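Type II restriction enzyme SfiI (PDB 2EZV) recognises the interrupted DNA sequence 5'-GGCC-(five unspecified bases)-GGCC-3' as a tetramer and cleaves both strands within it, leaving fragments with 5'-phosphates. Local coordinates at residues Thr23-Leu28 with Gln235-Ser240; Glu34-Phe39 with Glu172-Glu177; Arg72-Phe77 with Pro94-Val99; Lys81-Leu86 with Leu152-Thr157. All coordinates share one frame; numbering follows the deposited sequence.

Interaction 1: Thr23-Leu28 with Gln235-Ser240; sequences TIVQAL and QELHYS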
loop_
_atom_site.group_PDB
_atom_site.type_symbol
_atom_site.label_atom_id
_atom_site.label_comp_id
_atom_site.label_asym_id
_atom_site.label_seq_id
_atom_site.Cartn_x
_atom_site.Cartn_y
_atom_site.Cartn_z
ATOM N N THR D 23 -16.937 -5.088 -7.690
ATOM C CA THR D 23 -15.893 -4.647 -6.762
ATOM C C THR D 23 -15.892 -3.121 -6.655
ATOM O O THR D 23 -15.839 -2.552 -5.559
ATOM C CB THR D 23 -14.506 -5.112 -7.251
ATOM O OG1 THR D 23 -14.515 -6.534 -7.414
ATOM C CG2 THR D 23 -13.427 -4.734 -6.264
ATOM N N ILE D 24 -15.952 -2.468 -7.810
ATOM C CA ILE D 24 -15.964 -1.017 -7.870
ATOM C C ILE D 24 -17.190 -0.398 -7.198
ATOM O O ILE D 24 -17.086 0.676 -6.602
ATOM C CB ILE D 24 -15.846 -0.543 -9.340
ATOM C CG1 ILE D 24 -14.444 -0.890 -9.852
ATOM C CG2 ILE D 24 -16.110 0.957 -9.443
ATOM C CD1 ILE D 24 -14.204 -0.589 -11.310
ATOM N N VAL D 25 -18.341 -1.073 -7.279
ATOM C CA VAL D 25 -19.568 -0.565 -6.655
ATOM C C VAL D 25 -19.470 -0.562 -5.135
ATOM O O VAL D 25 -20.026 0.332 -4.490
ATOM C CB VAL D 25 -20.819 -1.380 -7.062
ATOM C CG1 VAL D 25 -22.045 -0.918 -6.248
ATOM C CG2 VAL D 25 -21.094 -1.188 -8.533
ATOM N N GLN D 26 -18.785 -1.559 -4.564
ATOM C CA GLN D 26 -18.602 -1.626 -3.112
ATOM C C GLN D 26 -17.737 -0.466 -2.670
ATOM O O GLN D 26 -17.989 0.157 -1.644
ATOM C CB GLN D 26 -17.878 -2.903 -2.684
ATOM C CG GLN D 26 -18.763 -4.103 -2.515
ATOM C CD GLN D 26 -19.708 -4.014 -1.335
ATOM O OE1 GLN D 26 -20.812 -4.516 -1.407
ATOM N NE2 GLN D 26 -19.275 -3.399 -0.249
ATOM N N ALA D 27 -16.688 -0.208 -3.442
ATOM C CA ALA D 27 -15.758 0.868 -3.137
ATOM C C ALA D 27 -16.510 2.188 -3.092
ATOM O O ALA D 27 -16.445 2.917 -2.107
ATOM C CB ALA D 27 -14.657 0.917 -4.186
ATOM N N LEU D 28 -17.247 2.481 -4.155
ATOM C CA LEU D 28 -18.003 3.721 -4.207
ATOM C C LEU D 28 -19.039 3.747 -3.083
ATOM O O LEU D 28 -19.220 4.767 -2.422
ATOM C CB LEU D 28 -18.664 3.860 -5.577
ATOM C CG LEU D 28 -17.630 4.084 -6.689
ATOM C CD1 LEU D 28 -18.230 3.773 -8.057
ATOM C CD2 LEU D 28 -17.114 5.524 -6.609
ATOM N N GLN D 235 -25.406 0.415 -12.960
ATOM C CA GLN D 235 -25.666 0.432 -11.527
ATOM C C GLN D 235 -25.959 1.856 -11.069
ATOM O O GLN D 235 -25.556 2.824 -11.708
ATOM C CB GLN D 235 -24.460 -0.110 -10.760
ATOM C CG GLN D 235 -24.083 -1.537 -11.097
ATOM C CD GLN D 235 -25.195 -2.522 -10.815
ATOM O OE1 GLN D 235 -25.886 -2.425 -9.806
ATOM N NE2 GLN D 235 -25.363 -3.497 -11.706
ATOM N N GLU D 236 -26.651 1.977 -9.944
ATOM C CA GLU D 236 -27.004 3.283 -9.433
ATOM C C GLU D 236 -26.949 3.348 -7.921
ATOM O O GLU D 236 -27.663 2.613 -7.238
ATOM C CB GLU D 236 -28.422 3.651 -9.888
ATOM C CG GLU D 236 -28.811 5.093 -9.601
ATOM C CD GLU D 236 -30.298 5.357 -9.777
ATOM O OE1 GLU D 236 -30.937 4.665 -10.609
ATOM O OE2 GLU D 236 -30.815 6.267 -9.089
ATOM N N LEU D 237 -26.101 4.231 -7.405
ATOM C CA LEU D 237 -25.986 4.436 -5.969
ATOM C C LEU D 237 -26.634 5.795 -5.739
ATOM O O LEU D 237 -26.078 6.835 -6.084
ATOM C CB LEU D 237 -24.516 4.442 -5.538
ATOM C CG LEU D 237 -23.791 3.120 -5.825
ATOM C CD1 LEU D 237 -22.339 3.193 -5.330
ATOM C CD2 LEU D 237 -24.539 1.967 -5.141
ATOM N N HIS D 238 -27.827 5.774 -5.163
ATOM C CA HIS D 238 -28.581 7.000 -4.938
ATOM C C HIS D 238 -28.609 7.462 -3.485
ATOM O O HIS D 238 -28.667 6.644 -2.559
ATOM C CB HIS D 238 -30.007 6.794 -5.477
ATOM C CG HIS D 238 -30.927 7.946 -5.230
ATOM N ND1 HIS D 238 -31.843 7.955 -4.201
ATOM C CD2 HIS D 238 -31.054 9.137 -5.861
ATOM C CE1 HIS D 238 -32.496 9.103 -4.207
ATOM N NE2 HIS D 238 -32.036 9.839 -5.203
ATOM N N TYR D 239 -28.544 8.781 -3.300
ATOM C CA TYR D 239 -28.580 9.396 -1.973
ATOM C C TYR D 239 -29.993 9.853 -1.615
ATOM O O TYR D 239 -30.705 10.403 -2.452
ATOM C CB TYR D 239 -27.673 10.633 -1.898
ATOM C CG TYR D 239 -26.181 10.396 -1.975
ATOM C CD1 TYR D 239 -25.504 10.478 -3.193
ATOM C CD2 TYR D 239 -25.432 10.164 -0.821
ATOM C CE1 TYR D 239 -24.120 10.341 -3.260
ATOM C CE2 TYR D 239 -24.039 10.026 -0.874
ATOM C CZ TYR D 239 -23.393 10.114 -2.098
ATOM O OH TYR D 239 -22.024 9.954 -2.174
ATOM N N SER D 240 -30.385 9.631 -0.366
ATOM C CA SER D 240 -31.692 10.053 0.130
ATOM C C SER D 240 -31.485 10.499 1.574
ATOM O O SER D 240 -30.415 10.271 2.140
ATOM C CB SER D 240 -32.705 8.903 0.062
ATOM O OG SER D 240 -32.393 7.862 0.974
#

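Interaction 2: Glu34-Phe39 with Glu172-Glu177; sequences EAKSIF and EGRYRE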
loop_
_atom_site.group_PDB
_atom_site.type_symbol
_atom_site.label_atom_id
_atom_site.label_comp_id
_atom_site.label_asym_id
_atom_site.label_seq_id
_atom_site.Cartn_x
_atom_site.Cartn_y
_atom_site.Cartn_z
ATOM N N GLU D 34 -18.235 10.035 2.477
ATOM C CA GLU D 34 -17.166 11.003 2.294
ATOM C C GLU D 34 -17.237 11.653 0.921
ATOM O O GLU D 34 -16.863 12.819 0.757
ATOM C CB GLU D 34 -15.802 10.338 2.488
ATOM C CG GLU D 34 -14.632 11.202 2.029
ATOM C CD GLU D 34 -13.292 10.658 2.467
ATOM O OE1 GLU D 34 -12.271 11.040 1.860
ATOM O OE2 GLU D 34 -13.262 9.853 3.422
ATOM N N ALA D 35 -17.719 10.903 -0.064
ATOM C CA ALA D 35 -17.842 11.429 -1.419
ATOM C C ALA D 35 -18.837 12.591 -1.459
ATOM O O ALA D 35 -18.559 13.640 -2.047
ATOM C CB ALA D 35 -18.285 10.325 -2.378
ATOM N N LYS D 36 -19.994 12.400 -0.831
ATOM C CA LYS D 36 -21.017 13.438 -0.804
ATOM C C LYS D 36 -20.433 14.664 -0.124
ATOM O O LYS D 36 -20.558 15.786 -0.618
ATOM C CB LYS D 36 -22.254 12.961 -0.042
ATOM C CG LYS D 36 -23.420 13.927 -0.112
ATOM C CD LYS D 36 -24.688 13.302 0.439
ATOM C CE LYS D 36 -25.876 14.265 0.345
ATOM N NZ LYS D 36 -25.717 15.463 1.234
ATOM N N SER D 37 -19.788 14.441 1.012
ATOM C CA SER D 37 -19.164 15.523 1.758
ATOM C C SER D 37 -18.173 16.298 0.887
ATOM O O SER D 37 -18.235 17.526 0.797
ATOM C CB SER D 37 -18.439 14.957 2.970
ATOM O OG SER D 37 -17.604 15.940 3.544
ATOM N N ILE D 38 -17.253 15.580 0.251
ATOM C CA ILE D 38 -16.265 16.222 -0.600
ATOM C C ILE D 38 -16.940 16.893 -1.793
ATOM O O ILE D 38 -16.681 18.063 -2.087
ATOM C CB ILE D 38 -15.216 15.202 -1.105
ATOM C CG1 ILE D 38 -14.281 14.820 0.045
ATOM C CG2 ILE D 38 -14.437 15.775 -2.286
ATOM C CD1 ILE D 38 -13.204 13.813 -0.333
ATOM N N PHE D 39 -17.820 16.161 -2.465
ATOM C CA PHE D 39 -18.502 16.695 -3.631
ATOM C C PHE D 39 -19.320 17.952 -3.355
ATOM O O PHE D 39 -19.366 18.862 -4.183
ATOM C CB PHE D 39 -19.435 15.656 -4.244
ATOM C CG PHE D 39 -19.860 15.993 -5.644
ATOM C CD1 PHE D 39 -19.054 15.658 -6.729
ATOM C CD2 PHE D 39 -21.034 16.709 -5.880
ATOM C CE1 PHE D 39 -19.409 16.031 -8.024
ATOM C CE2 PHE D 39 -21.391 17.083 -7.171
ATOM C CZ PHE D 39 -20.577 16.745 -8.243
ATOM N N GLU D 172 -24.455 27.951 2.454
ATOM C CA GLU D 172 -24.180 27.864 3.886
ATOM C C GLU D 172 -22.799 27.272 4.199
ATOM O O GLU D 172 -22.085 27.754 5.084
ATOM C CB GLU D 172 -25.262 27.040 4.564
ATOM N N GLY D 173 -22.428 26.234 3.454
ATOM C CA GLY D 173 -21.152 25.555 3.629
ATOM C C GLY D 173 -21.294 24.367 2.694
ATOM O O GLY D 173 -20.695 23.306 2.869
ATOM N N ARG D 174 -22.120 24.583 1.675
ATOM C CA ARG D 174 -22.456 23.584 0.660
ATOM C C ARG D 174 -22.605 24.309 -0.681
ATOM O O ARG D 174 -23.443 25.199 -0.807
ATOM C CB ARG D 174 -23.778 22.913 1.045
ATOM C CG ARG D 174 -24.193 21.777 0.158
ATOM C CD ARG D 174 -25.502 21.183 0.623
ATOM N NE ARG D 174 -25.953 20.099 -0.246
ATOM C CZ ARG D 174 -27.146 19.515 -0.148
ATOM N NH1 ARG D 174 -28.004 19.915 0.781
ATOM N NH2 ARG D 174 -27.487 18.528 -0.970
ATOM N N TYR D 175 -21.799 23.942 -1.673
ATOM C CA TYR D 175 -21.850 24.611 -2.971
ATOM C C TYR D 175 -22.569 23.837 -4.067
ATOM O O TYR D 175 -22.751 24.347 -5.165
ATOM C CB TYR D 175 -20.437 24.940 -3.458
ATOM C CG TYR D 175 -19.551 25.531 -2.398
ATOM C CD1 TYR D 175 -19.163 24.775 -1.289
ATOM C CD2 TYR D 175 -19.100 26.850 -2.495
ATOM C CE1 TYR D 175 -18.352 25.311 -0.300
ATOM C CE2 TYR D 175 -18.281 27.402 -1.509
ATOM C CZ TYR D 175 -17.912 26.624 -0.413
ATOM O OH TYR D 175 -17.104 27.157 0.568
ATOM N N ARG D 176 -22.958 22.601 -3.795
ATOM C CA ARG D 176 -23.660 21.824 -4.803
ATOM C C ARG D 176 -24.255 20.590 -4.150
ATOM O O ARG D 176 -24.040 20.338 -2.962
ATOM C CB ARG D 176 -22.718 21.461 -5.968
ATOM C CG ARG D 176 -21.599 20.490 -5.640
ATOM C CD ARG D 176 -20.323 20.834 -6.390
ATOM N NE ARG D 176 -19.685 21.998 -5.779
ATOM C CZ ARG D 176 -18.511 22.505 -6.141
ATOM N NH1 ARG D 176 -17.817 21.956 -7.126
ATOM N NH2 ARG D 176 -18.030 23.568 -5.514
ATOM N N GLU D 177 -25.019 19.827 -4.917
ATOM C CA GLU D 177 -25.665 18.652 -4.366
ATOM C C GLU D 177 -25.487 17.384 -5.182
ATOM O O GLU D 177 -25.861 17.328 -6.354
ATOM C CB GLU D 177 -27.148 18.944 -4.183
ATOM C CG GLU D 177 -28.012 17.718 -4.055
ATOM C CD GLU D 177 -29.478 18.075 -4.027
ATOM O OE1 GLU D 177 -29.893 18.888 -4.880
ATOM O OE2 GLU D 177 -30.210 17.545 -3.166
#

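Interaction 3: Arg72-Phe77 with Pro94-Val99; sequences RRFAGF and PQVLLV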
loop_
_atom_site.group_PDB
_atom_site.type_symbol
_atom_site.label_atom_id
_atom_site.label_comp_id
_atom_site.label_asym_id
_atom_site.label_seq_id
_atom_site.Cartn_x
_atom_site.Cartn_y
_atom_site.Cartn_z
ATOM N N ARG D 72 3.659 -2.400 -14.467
ATOM C CA ARG D 72 3.529 -1.775 -15.772
ATOM C C ARG D 72 2.613 -0.563 -15.655
ATOM O O ARG D 72 1.514 -0.650 -15.099
ATOM C CB ARG D 72 2.946 -2.774 -16.779
ATOM C CG ARG D 72 3.678 -2.818 -18.109
ATOM C CD ARG D 72 3.763 -1.441 -18.738
ATOM N NE ARG D 72 4.143 -1.460 -20.148
ATOM C CZ ARG D 72 3.544 -2.194 -21.080
ATOM N NH1 ARG D 72 2.539 -2.997 -20.764
ATOM N NH2 ARG D 72 3.912 -2.087 -22.347
ATOM N N ARG D 73 3.068 0.565 -16.184
ATOM C CA ARG D 73 2.293 1.798 -16.125
ATOM C C ARG D 73 2.337 2.508 -17.470
ATOM O O ARG D 73 3.260 2.305 -18.257
ATOM C CB ARG D 73 2.879 2.736 -15.069
ATOM C CG ARG D 73 3.052 2.115 -13.702
ATOM C CD ARG D 73 4.117 2.847 -12.909
ATOM N NE ARG D 73 5.189 1.955 -12.476
ATOM C CZ ARG D 73 5.913 1.210 -13.303
ATOM N NH1 ARG D 73 5.672 1.255 -14.603
ATOM N NH2 ARG D 73 6.881 0.431 -12.843
ATOM N N PHE D 74 1.331 3.339 -17.727
ATOM C CA PHE D 74 1.281 4.120 -18.960
ATOM C C PHE D 74 0.547 5.435 -18.695
ATOM O O PHE D 74 -0.269 5.527 -17.775
ATOM C CB PHE D 74 0.583 3.322 -20.075
ATOM C CG PHE D 74 -0.859 3.004 -19.788
ATOM C CD1 PHE D 74 -1.857 3.933 -20.061
ATOM C CD2 PHE D 74 -1.216 1.783 -19.226
ATOM C CE1 PHE D 74 -3.188 3.655 -19.781
ATOM C CE2 PHE D 74 -2.543 1.497 -18.941
ATOM C CZ PHE D 74 -3.536 2.437 -19.219
ATOM N N ALA D 75 0.849 6.452 -19.493
ATOM C CA ALA D 75 0.200 7.751 -19.348
ATOM C C ALA D 75 -0.891 7.872 -20.409
ATOM O O ALA D 75 -0.787 7.291 -21.489
ATOM C CB ALA D 75 1.222 8.857 -19.506
ATOM N N GLY D 76 -1.941 8.624 -20.100
ATOM C CA GLY D 76 -3.042 8.783 -21.037
ATOM C C GLY D 76 -4.135 9.615 -20.402
ATOM O O GLY D 76 -4.109 9.842 -19.191
ATOM N N PHE D 77 -5.105 10.066 -21.195
ATOM C CA PHE D 77 -6.172 10.909 -20.654
ATOM C C PHE D 77 -7.192 10.227 -19.755
ATOM O O PHE D 77 -7.972 10.902 -19.071
ATOM C CB PHE D 77 -6.893 11.651 -21.779
ATOM C CG PHE D 77 -6.005 12.586 -22.541
ATOM C CD1 PHE D 77 -5.191 12.112 -23.562
ATOM C CD2 PHE D 77 -5.964 13.940 -22.221
ATOM C CE1 PHE D 77 -4.348 12.973 -24.260
ATOM C CE2 PHE D 77 -5.125 14.811 -22.907
ATOM C CZ PHE D 77 -4.314 14.329 -23.931
ATOM N N PRO D 94 -4.605 -11.134 -16.385
ATOM C CA PRO D 94 -3.872 -9.865 -16.416
ATOM C C PRO D 94 -4.920 -8.853 -16.937
ATOM O O PRO D 94 -5.656 -9.141 -17.893
ATOM C CB PRO D 94 -2.748 -10.144 -17.414
ATOM C CG PRO D 94 -3.379 -11.151 -18.348
ATOM C CD PRO D 94 -4.087 -12.077 -17.389
ATOM N N GLN D 95 -5.009 -7.685 -16.310
ATOM C CA GLN D 95 -6.019 -6.719 -16.713
ATOM C C GLN D 95 -5.599 -5.258 -16.611
ATOM O O GLN D 95 -4.845 -4.876 -15.722
ATOM C CB GLN D 95 -7.272 -6.948 -15.861
ATOM C CG GLN D 95 -8.381 -5.909 -15.979
ATOM C CD GLN D 95 -9.528 -6.175 -14.997
ATOM O OE1 GLN D 95 -9.331 -6.175 -13.776
ATOM N NE2 GLN D 95 -10.729 -6.398 -15.527
ATOM N N VAL D 96 -6.095 -4.447 -17.543
ATOM C CA VAL D 96 -5.843 -3.012 -17.535
ATOM C C VAL D 96 -7.178 -2.382 -17.142
ATOM O O VAL D 96 -8.081 -2.268 -17.968
ATOM C CB VAL D 96 -5.441 -2.484 -18.927
ATOM C CG1 VAL D 96 -5.251 -0.981 -18.864
ATOM C CG2 VAL D 96 -4.157 -3.139 -19.401
ATOM N N LEU D 97 -7.327 -2.004 -15.877
ATOM C CA LEU D 97 -8.584 -1.393 -15.443
ATOM C C LEU D 97 -8.617 0.055 -15.888
ATOM O O LEU D 97 -7.705 0.823 -15.579
ATOM C CB LEU D 97 -8.748 -1.456 -13.916
ATOM C CG LEU D 97 -9.978 -0.711 -13.365
ATOM C CD1 LEU D 97 -11.233 -1.178 -14.098
ATOM C CD2 LEU D 97 -10.132 -0.963 -11.870
ATOM N N LEU D 98 -9.669 0.416 -16.618
ATOM C CA LEU D 98 -9.853 1.780 -17.118
ATOM C C LEU D 98 -11.189 2.322 -16.640
ATOM O O LEU D 98 -12.235 1.745 -16.932
ATOM C CB LEU D 98 -9.855 1.795 -18.653
ATOM C CG LEU D 98 -8.571 1.875 -19.484
ATOM C CD1 LEU D 98 -7.404 1.300 -18.730
ATOM C CD2 LEU D 98 -8.790 1.147 -20.807
ATOM N N VAL D 99 -11.172 3.412 -15.888
ATOM C CA VAL D 99 -12.436 3.980 -15.465
ATOM C C VAL D 99 -12.380 5.478 -15.653
ATOM O O VAL D 99 -11.349 6.122 -15.449
ATOM C CB VAL D 99 -12.822 3.589 -13.995
ATOM C CG1 VAL D 99 -11.788 2.667 -13.406
ATOM C CG2 VAL D 99 -13.039 4.818 -13.154
#

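Interaction 4: Lys81-Leu86 with Leu152-Thr157; sequences KRVRWL and LPAVTT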
loop_
_atom_site.group_PDB
_atom_site.type_symbol
_atom_site.label_atom_id
_atom_site.label_comp_id
_atom_site.label_asym_id
_atom_site.label_seq_id
_atom_site.Cartn_x
_atom_site.Cartn_y
_atom_site.Cartn_z
ATOM N N LYS D 81 -6.366 4.425 -13.994
ATOM C CA LYS D 81 -5.914 3.234 -14.703
ATOM C C LYS D 81 -4.898 2.450 -13.887
ATOM O O LYS D 81 -4.097 3.026 -13.167
ATOM C CB LYS D 81 -5.298 3.626 -16.054
ATOM N N ARG D 82 -4.940 1.129 -14.007
ATOM C CA ARG D 82 -4.014 0.264 -13.299
ATOM C C ARG D 82 -3.916 -1.064 -14.029
ATOM O O ARG D 82 -4.933 -1.645 -14.398
ATOM C CB ARG D 82 -4.491 0.002 -11.856
ATOM C CG ARG D 82 -4.423 1.197 -10.894
ATOM C CD ARG D 82 -2.994 1.728 -10.688
ATOM N NE ARG D 82 -2.981 2.827 -9.718
ATOM C CZ ARG D 82 -1.900 3.519 -9.358
ATOM N NH1 ARG D 82 -0.706 3.243 -9.884
ATOM N NH2 ARG D 82 -2.017 4.497 -8.465
ATOM N N VAL D 83 -2.689 -1.524 -14.259
ATOM C CA VAL D 83 -2.456 -2.819 -14.898
ATOM C C VAL D 83 -2.318 -3.749 -13.689
ATOM O O VAL D 83 -1.487 -3.501 -12.813
ATOM C CB VAL D 83 -1.137 -2.828 -15.708
ATOM C CG1 VAL D 83 -0.965 -4.180 -16.419
ATOM C CG2 VAL D 83 -1.131 -1.670 -16.710
ATOM N N ARG D 84 -3.122 -4.809 -13.637
ATOM C CA ARG D 84 -3.115 -5.697 -12.481
ATOM C C ARG D 84 -3.555 -7.117 -12.834
ATOM O O ARG D 84 -3.975 -7.382 -13.950
ATOM C CB ARG D 84 -4.097 -5.144 -11.448
ATOM C CG ARG D 84 -5.535 -5.179 -11.992
ATOM C CD ARG D 84 -6.582 -4.496 -11.138
ATOM N NE ARG D 84 -7.910 -4.871 -11.626
ATOM C CZ ARG D 84 -9.068 -4.477 -11.097
ATOM N NH1 ARG D 84 -9.091 -3.666 -10.052
ATOM N NH2 ARG D 84 -10.211 -4.937 -11.593
ATOM N N TRP D 85 -3.454 -8.023 -11.863
ATOM C CA TRP D 85 -3.892 -9.405 -12.036
ATOM C C TRP D 85 -5.267 -9.487 -11.379
ATOM O O TRP D 85 -5.448 -9.041 -10.244
ATOM C CB TRP D 85 -2.971 -10.396 -11.313
ATOM C CG TRP D 85 -1.617 -10.586 -11.908
ATOM C CD1 TRP D 85 -0.440 -10.107 -11.428
ATOM C CD2 TRP D 85 -1.288 -11.398 -13.043
ATOM N NE1 TRP D 85 0.610 -10.578 -12.183
ATOM C CE2 TRP D 85 0.119 -11.375 -13.179
ATOM C CE3 TRP D 85 -2.045 -12.153 -13.954
ATOM C CZ2 TRP D 85 0.788 -12.078 -14.189
ATOM C CZ3 TRP D 85 -1.377 -12.855 -14.960
ATOM C CH2 TRP D 85 0.027 -12.811 -15.065
ATOM N N LEU D 86 -6.234 -10.049 -12.086
ATOM C CA LEU D 86 -7.560 -10.181 -11.528
ATOM C C LEU D 86 -7.841 -11.655 -11.252
ATOM O O LEU D 86 -8.039 -12.445 -12.174
ATOM C CB LEU D 86 -8.602 -9.628 -12.503
ATOM C CG LEU D 86 -10.067 -9.694 -12.049
ATOM C CD1 LEU D 86 -10.247 -8.807 -10.819
ATOM C CD2 LEU D 86 -10.995 -9.242 -13.183
ATOM N N LEU D 152 2.041 -11.383 -23.259
ATOM C CA LEU D 152 0.817 -11.843 -22.613
ATOM C C LEU D 152 -0.140 -10.657 -22.606
ATOM O O LEU D 152 0.134 -9.641 -21.987
ATOM C CB LEU D 152 1.117 -12.266 -21.177
ATOM C CG LEU D 152 -0.082 -12.628 -20.303
ATOM C CD1 LEU D 152 -0.742 -13.886 -20.843
ATOM C CD2 LEU D 152 0.381 -12.843 -18.871
ATOM N N PRO D 153 -1.282 -10.774 -23.289
ATOM C CA PRO D 153 -2.238 -9.665 -23.325
ATOM C C PRO D 153 -2.984 -9.395 -22.018
ATOM O O PRO D 153 -3.543 -10.310 -21.409
ATOM C CB PRO D 153 -3.184 -10.071 -24.450
ATOM C CG PRO D 153 -3.220 -11.570 -24.306
ATOM C CD PRO D 153 -1.772 -11.930 -24.063
ATOM N N ALA D 154 -2.982 -8.134 -21.589
ATOM C CA ALA D 154 -3.690 -7.740 -20.376
ATOM C C ALA D 154 -5.003 -7.118 -20.835
ATOM O O ALA D 154 -5.023 -6.025 -21.414
ATOM C CB ALA D 154 -2.870 -6.727 -19.577
ATOM N N VAL D 155 -6.098 -7.824 -20.585
ATOM C CA VAL D 155 -7.412 -7.359 -20.995
ATOM C C VAL D 155 -7.796 -5.979 -20.499
ATOM O O VAL D 155 -7.549 -5.614 -19.349
ATOM C CB VAL D 155 -8.522 -8.295 -20.523
ATOM C CG1 VAL D 155 -9.606 -8.377 -21.599
ATOM C CG2 VAL D 155 -7.943 -9.649 -20.179
ATOM N N THR D 156 -8.445 -5.242 -21.385
ATOM C CA THR D 156 -8.921 -3.900 -21.115
ATOM C C THR D 156 -10.358 -3.990 -20.629
ATOM O O THR D 156 -11.183 -4.655 -21.249
ATOM C CB THR D 156 -8.857 -3.045 -22.420
ATOM O OG1 THR D 156 -7.697 -2.206 -22.380
ATOM C CG2 THR D 156 -10.104 -2.199 -22.600
ATOM N N THR D 157 -10.654 -3.339 -19.512
ATOM C CA THR D 157 -12.009 -3.328 -18.976
ATOM C C THR D 157 -12.403 -1.875 -18.761
ATOM O O THR D 157 -11.788 -1.164 -17.964
ATOM C CB THR D 157 -12.107 -4.104 -17.645
ATOM O OG1 THR D 157 -11.855 -5.489 -17.893
ATOM C CG2 THR D 157 -13.508 -3.961 -17.029
#

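Interaction 1: Thr23-Leu28 with Gln235-Ser240
With CG1 anti to the backbone N (chi1 173°) and CG2 beside it, V25 opens its two methyls like a fork: CG1 meets L237 and CG2 meets Q235. The contact lays helix 10-41 on strand 234-238 of the mixed sheet in a PDDEXK-type nuclease fold; the axes of helix 23-28 and strand 235-238 run almost parallel, 9° apart in direction, with a closest approach of 10.0 Å. V25 CG2 rests 4.0 Å from Q235 CG, the side chains crossing at about a right angle. The bent chain of Q235 thus offers its aliphatic part to the helix, while its amide NE2 hydrogen-bonds to the carbonyls of R251 and W232. L237 sends both methyls to the helix, L237 CD2 standing 4.0 Å from V25 CG1. All four residues are buried, and no hydrogen bond joins the segments. L28 goes on to touch V183 and A61, between the neighbouring strand and helix 49-62. One turn on from V25, L28 CB packs 3.7 Å from L237 CD1, which also lies 3.8 Å from V25 O.

Interaction 2: Glu34-Phe39 with Glu172-Glu177
F39, in helix 10-41, comes nearest in the backbone to R176, their CA atoms 7.4 Å apart. R176 points at the helix. Its CG lies between the backbone N and the carbonyl carbon (chi1 68°), and bends at chi2 and chi3 then wrap the aliphatic chain past F39. R176 CG is 3.7 Å from F39 CE2 and R176 CD only 3.1 Å from F39 O, a tight fit of methylenes against ring and carbonyl. The guanidinium plane stands steeply to the ring, at 78°, with Y175 CB in plane at its edge. Cut back to alanine, this position would probably lose the methylenes beside F39, opening a gap at the ring and leaving it freer to shift. At the partly exposed margin K36 NZ sits over one face of the R174 guanidinium, 4.2 Å from R174 NH2, and both cations form salt bridges with E40. R174 NE also makes a weak hydrogen bond to R176 O, 3.3 Å. The junction of helix 10-41 with the strand 176-186 region is hemmed in by helix 49-62, whose E49 and L53 touch R176, and by Y165 of strand 151-167, whose ring meets that of F39.

Interaction 3: Arg72-Phe77 with Pro94-Val99
F74 turns its ring edge to V96 and L98, and this is the close-packed part of the contact. F74 CE2 lies 3.7 Å from V96 CG1 and F74 CZ 4.1 Å from L98 CD1, both methyls near the ring plane. F74 takes the torsion that puts CG between the backbone N and the carbonyl carbon (chi1 63°), which carries the ring from the irregular loop to the sheet. The other side is looser: F74 is partly exposed, and the rest of the loop turns to other partners. R73 forms a salt bridge with E34 of the third subunit, G76 N bonds to D56 of that subunit, and F77 packs on a DNA phosphate. Only 82 Å² is buried between the segments. The loop links helix 49-62 to strand 80-86 and lies over strand 93-104, which carries D100 and A101 of the calcium site; L142 of strand 141-145 touches both F74 and V96, while L98 also packs on T156 of strand 151-167.

Interaction 4: Lys81-Leu86 with Leu152-Thr157
W85 and L152 meet where strands 80-86 and 151-167 come together across strand 93-104, which lies between them in the mixed sheet of the PDDEXK-type fold. The far corner of the indole does the touching, W85 CH2 lying 3.8 Å from L152 CD2, and the two side chains cross at about a right angle. With CG beside its backbone N (chi1 -71°), W85 starts away from the other strand, yet the length of the indole brings its six-membered ring back to the leucine. A slighter contact lies further along, V83 CG1 standing 4.5 Å from A154 CB. All four residues are buried, and no hydrogen bond joins the two segments. In the next shell P94 packs on W85 and V96 on A154, while L144 of strand 141-145 touches both V83 and A154. The Y68 ring meets that of W85 with the planes about 40° apart, and the second subunit contributes Q30 beside W85 and L265 beside L152. Polar side chains tie strands 80-86 and 151-167 through strand 93-104: Q95 receives R84 NH2 on its OE1, and through its NE2 hydrogen-bonds to T157 OG1.

In the fold
Interactions 3 and 4 form one cluster, their centres 7 Å apart, because strand 93-104 lies between strands 80-86 and 151-167; along the chain their segments alternate. Interactions 1 and 2 share helix 10-41 and reach the neighbouring strands 234-238 and 176-186, their centres 17 Å apart, with Y239 OH packing on A35 CB. Interaction 1 encloses the other three in sequence, and interaction 2 is nested within it, enclosing 3 and 4. Interactions 2 and 4 lie farthest apart, about 34 Å between centres. Helix 10-41 is packed against the sheet whose strand 93-104 carries D100 and A101 of the calcium site. Interactions 1 and 4 touch the second subunit, and interactions 2, 3 and 4 the third.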